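Local coordinates for protein F1 (Vaccinia virus ankara, PDB 4D2M) that probably blocks apoptosis of the infected cell by capturing the BH3 segments of pro-apoptotic Bcl-2 family proteins such as Bim, at residues Asp131-Gly136 and Ile169-Phe174. The protein carries 1 engineered substitution. Residues are numbered along the deposited sequence; the frame is centred on the assembly and turned at random.
Sequences DNKGLG and ICDDCF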
ATOM      1  N   ASP A 131      -9.833  10.816 -26.133  1.00 57.03           N
ATOM      2  CA  ASP A 131     -10.514  11.643 -27.123  1.00 67.92           C
ATOM      3  C   ASP A 131      -9.796  12.978 -27.310  1.00 66.75           C
ATOM      4  O   ASP A 131      -9.684  13.482 -28.428  1.00 68.30           O
ATOM      5  CB  ASP A 131     -11.966  11.879 -26.707  1.00 74.63           C
ATOM      6  CG  ASP A 131     -12.739  10.586 -26.539  1.00 79.65           C
ATOM      7  OD1 ASP A 131     -12.642   9.712 -27.426  1.00 81.54           O
ATOM      8  OD2 ASP A 131     -13.446  10.442 -25.519  1.00 79.97           O
ATOM      9  N   ASN A 132      -9.311  13.537 -26.205  1.00 58.71           N
ATOM     10  CA  ASN A 132      -8.609  14.815 -26.225  1.00 60.60           C
ATOM     11  C   ASN A 132      -7.098  14.605 -26.249  1.00 58.80           C
ATOM     12  O   ASN A 132      -6.517  14.114 -25.281  1.00 51.40           O
ATOM     13  CB  ASN A 132      -9.013  15.655 -25.010  1.00 65.90           C
ATOM     14  CG  ASN A 132      -8.506  17.084 -25.091  1.00 72.94           C
ATOM     15  OD1 ASN A 132      -7.330  17.328 -25.354  1.00 75.36           O
ATOM     16  ND2 ASN A 132      -9.402  18.037 -24.866  1.00 76.95           N
ATOM     17  N   LYS A 133      -6.468  14.993 -27.356  1.00 67.31           N
ATOM     18  CA  LYS A 133      -5.042  14.747 -27.562  1.00 68.15           C
ATOM     19  C   LYS A 133      -4.209  16.030 -27.515  1.00 63.11           C
ATOM     20  O   LYS A 133      -3.090  16.071 -28.026  1.00 65.09           O
ATOM     21  CB  LYS A 133      -4.827  14.030 -28.899  1.00 72.07           C
ATOM     22  CG  LYS A 133      -5.381  12.611 -28.933  1.00 72.20           C
ATOM     23  CD  LYS A 133      -4.551  11.671 -28.069  1.00 72.24           C
ATOM     24  CE  LYS A 133      -5.253  10.345 -27.840  1.00 72.65           C
ATOM     25  NZ  LYS A 133      -4.623   9.574 -26.730  1.00 70.37           N
ATOM     26  N   GLY A 134      -4.753  17.070 -26.894  1.00 58.25           N
ATOM     27  CA  GLY A 134      -4.019  18.311 -26.710  1.00 53.61           C
ATOM     28  C   GLY A 134      -3.051  18.211 -25.547  1.00 46.19           C
ATOM     29  O   GLY A 134      -3.197  17.348 -24.680  1.00 45.48           O
ATOM     30  N   LEU A 135      -2.056  19.091 -25.527  1.00 40.95           N
ATOM     31  CA  LEU A 135      -1.068  19.107 -24.454  1.00 41.26           C
ATOM     32  C   LEU A 135      -1.672  19.637 -23.161  1.00 39.30           C
ATOM     33  O   LEU A 135      -1.327  19.179 -22.071  1.00 40.97           O
ATOM     34  CB  LEU A 135       0.141  19.959 -24.849  1.00 45.17           C
ATOM     35  CG  LEU A 135       1.206  20.173 -23.769  1.00 46.87           C
ATOM     36  CD1 LEU A 135       1.909  18.864 -23.435  1.00 44.00           C
ATOM     37  CD2 LEU A 135       2.206  21.231 -24.200  1.00 46.56           C
ATOM     38  N   GLY A 136      -2.576  20.604 -23.297  1.00 35.24           N
ATOM     39  CA  GLY A 136      -3.145  21.307 -22.160  1.00 35.21           C
ATOM     40  C   GLY A 136      -3.797  20.430 -21.106  1.00 37.03           C
ATOM     41  O   GLY A 136      -3.550  20.607 -19.913  1.00 37.72           O
ATOM     42  N   ILE A 169      -1.401   9.547 -17.274  1.00 30.44           N
ATOM     43  CA  ILE A 169      -1.147  10.827 -17.930  1.00 31.31           C
ATOM     44  C   ILE A 169      -0.103  10.690 -19.035  1.00 30.59           C
ATOM     45  O   ILE A 169      -0.213  11.322 -20.084  1.00 33.97           O
ATOM     46  CB  ILE A 169      -0.679  11.895 -16.918  1.00 35.91           C
ATOM     47  CG1 ILE A 169      -1.810  12.230 -15.946  1.00 33.81           C
ATOM     48  CG2 ILE A 169      -0.244  13.179 -17.631  1.00 41.51           C
ATOM     49  CD1 ILE A 169      -1.353  12.946 -14.696  1.00 32.43           C
ATOM     50  N   CYS A 170       0.912   9.868 -18.799  1.00 33.34           N
ATOM     51  CA  CYS A 170       1.995   9.719 -19.761  1.00 35.96           C
ATOM     52  C   CYS A 170       1.641   8.722 -20.856  1.00 32.64           C
ATOM     53  O   CYS A 170       2.258   7.664 -20.967  1.00 35.22           O
ATOM     54  CB  CYS A 170       3.278   9.286 -19.056  1.00 37.08           C
ATOM     55  SG  CYS A 170       3.915  10.518 -17.909  1.00 36.32           S
ATOM     56  N   ASP A 171       0.636   9.063 -21.657  1.00 32.97           N
ATOM     57  CA  ASP A 171       0.295   8.256 -22.821  1.00 40.45           C
ATOM     58  C   ASP A 171       1.238   8.629 -23.957  1.00 47.39           C
ATOM     59  O   ASP A 171       2.032   9.562 -23.824  1.00 50.31           O
ATOM     60  CB  ASP A 171      -1.169   8.460 -23.223  1.00 42.54           C
ATOM     61  CG  ASP A 171      -1.488   9.901 -23.585  1.00 45.48           C
ATOM     62  OD1 ASP A 171      -0.637  10.788 -23.358  1.00 41.74           O
ATOM     63  OD2 ASP A 171      -2.606  10.149 -24.084  1.00 49.02           O
ATOM     64  N   ASP A 172       1.157   7.897 -25.063  1.00 46.82           N
ATOM     65  CA  ASP A 172       2.051   8.114 -26.195  1.00 48.81           C
ATOM     66  C   ASP A 172       1.996   9.561 -26.668  1.00 45.51           C
ATOM     67  O   ASP A 172       3.014  10.145 -27.040  1.00 49.84           O
ATOM     68  CB  ASP A 172       1.692   7.174 -27.346  1.00 61.49           C
ATOM     69  CG  ASP A 172       1.788   5.712 -26.954  1.00 71.33           C
ATOM     70  OD1 ASP A 172       2.693   5.364 -26.168  1.00 73.95           O
ATOM     71  OD2 ASP A 172       0.954   4.912 -27.429  1.00 73.83           O
ATOM     72  N   CYS A 173       0.800  10.137 -26.637  1.00 42.43           N
ATOM     73  CA  CYS A 173       0.598  11.515 -27.062  1.00 47.30           C
ATOM     74  C   CYS A 173       1.386  12.497 -26.197  1.00 45.42           C
ATOM     75  O   CYS A 173       2.041  13.398 -26.718  1.00 53.26           O
ATOM     76  CB  CYS A 173      -0.890  11.860 -27.024  1.00 55.69           C
ATOM     77  SG  CYS A 173      -1.239  13.624 -27.045  1.00 65.69           S
ATOM     78  N   PHE A 174       1.324  12.321 -24.881  1.00 42.45           N
ATOM     79  CA  PHE A 174       2.045  13.205 -23.967  1.00 40.53           C
ATOM     80  C   PHE A 174       3.548  13.056 -24.146  1.00 38.51           C
ATOM     81  O   PHE A 174       4.280  14.044 -24.165  1.00 37.73           O
ATOM     82  CB  PHE A 174       1.672  12.918 -22.513  1.00 35.15           C
ATOM     83  CG  PHE A 174       2.297  13.875 -21.532  1.00 31.35           C
ATOM     84  CD1 PHE A 174       2.005  15.230 -21.580  1.00 32.83           C
ATOM     85  CD2 PHE A 174       3.175  13.420 -20.562  1.00 31.26           C
ATOM     86  CE1 PHE A 174       2.579  16.112 -20.680  1.00 34.16           C
ATOM     87  CE2 PHE A 174       3.751  14.295 -19.659  1.00 33.13           C
ATOM     88  CZ  PHE A 174       3.453  15.643 -19.718  1.00 33.22           C
TER
HETATM   89  O   HOH W   1      -1.769   8.820 -27.088  1.00 60.80           O
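K133 and L135 meet D171, C173 and F174 in a loop-to-helix-start contact of the all-helical Bcl-2-like fold, where the link between helices 118-131 and 135-150 lies against the N-terminal turn of the last helix, 172-180. Helix capping, a long salt bridge and a small apolar touch come together at this junction. D171 is the N-cap of helix 172-180: its OD1 accepts from F174 N at 2.9 Å, the donor standing above the carboxylate plane, 42° out of it. With chi1 at 60°, D171 CG stands between its own backbone N and carbonyl carbon, which lets OD1 turn back to the helix start while OD2 is left for the cations. K133 NZ reaches D171 OD2 at 3.4 Å, a salt bridge with a weak hydrogen bond; the stronger partner of that oxygen is R138, on helix 135-150, through its NH2. The lysine chain, bent at chi2 (-71°), runs alongside C173, its CD 3.8 Å from C173 CB. A water bridges the segments, accepting from K133 NZ (3.0 Å) and from C173 N (2.9 Å), so that a backbone N-H in the first turn of the helix is satisfied through solvent. Ahead of helix 135-150 the loop is shaped by an Asx turn, in which N132 OD1 accepts from G134 N at 3.0 Å. Among the buried residues, L135 CD1 approaches the F174 ring obliquely, 4.0 Å from F174 CE1. L135 also packs on an aromatic side chain of the bound Bim peptide, and G136 N donates to that peptide, which places the 131-136 side of the contact at the BH3-binding groove. Y177 OH hydrogen-bonds to K133 O, and C173 SG lies 3.2 Å from that oxygen.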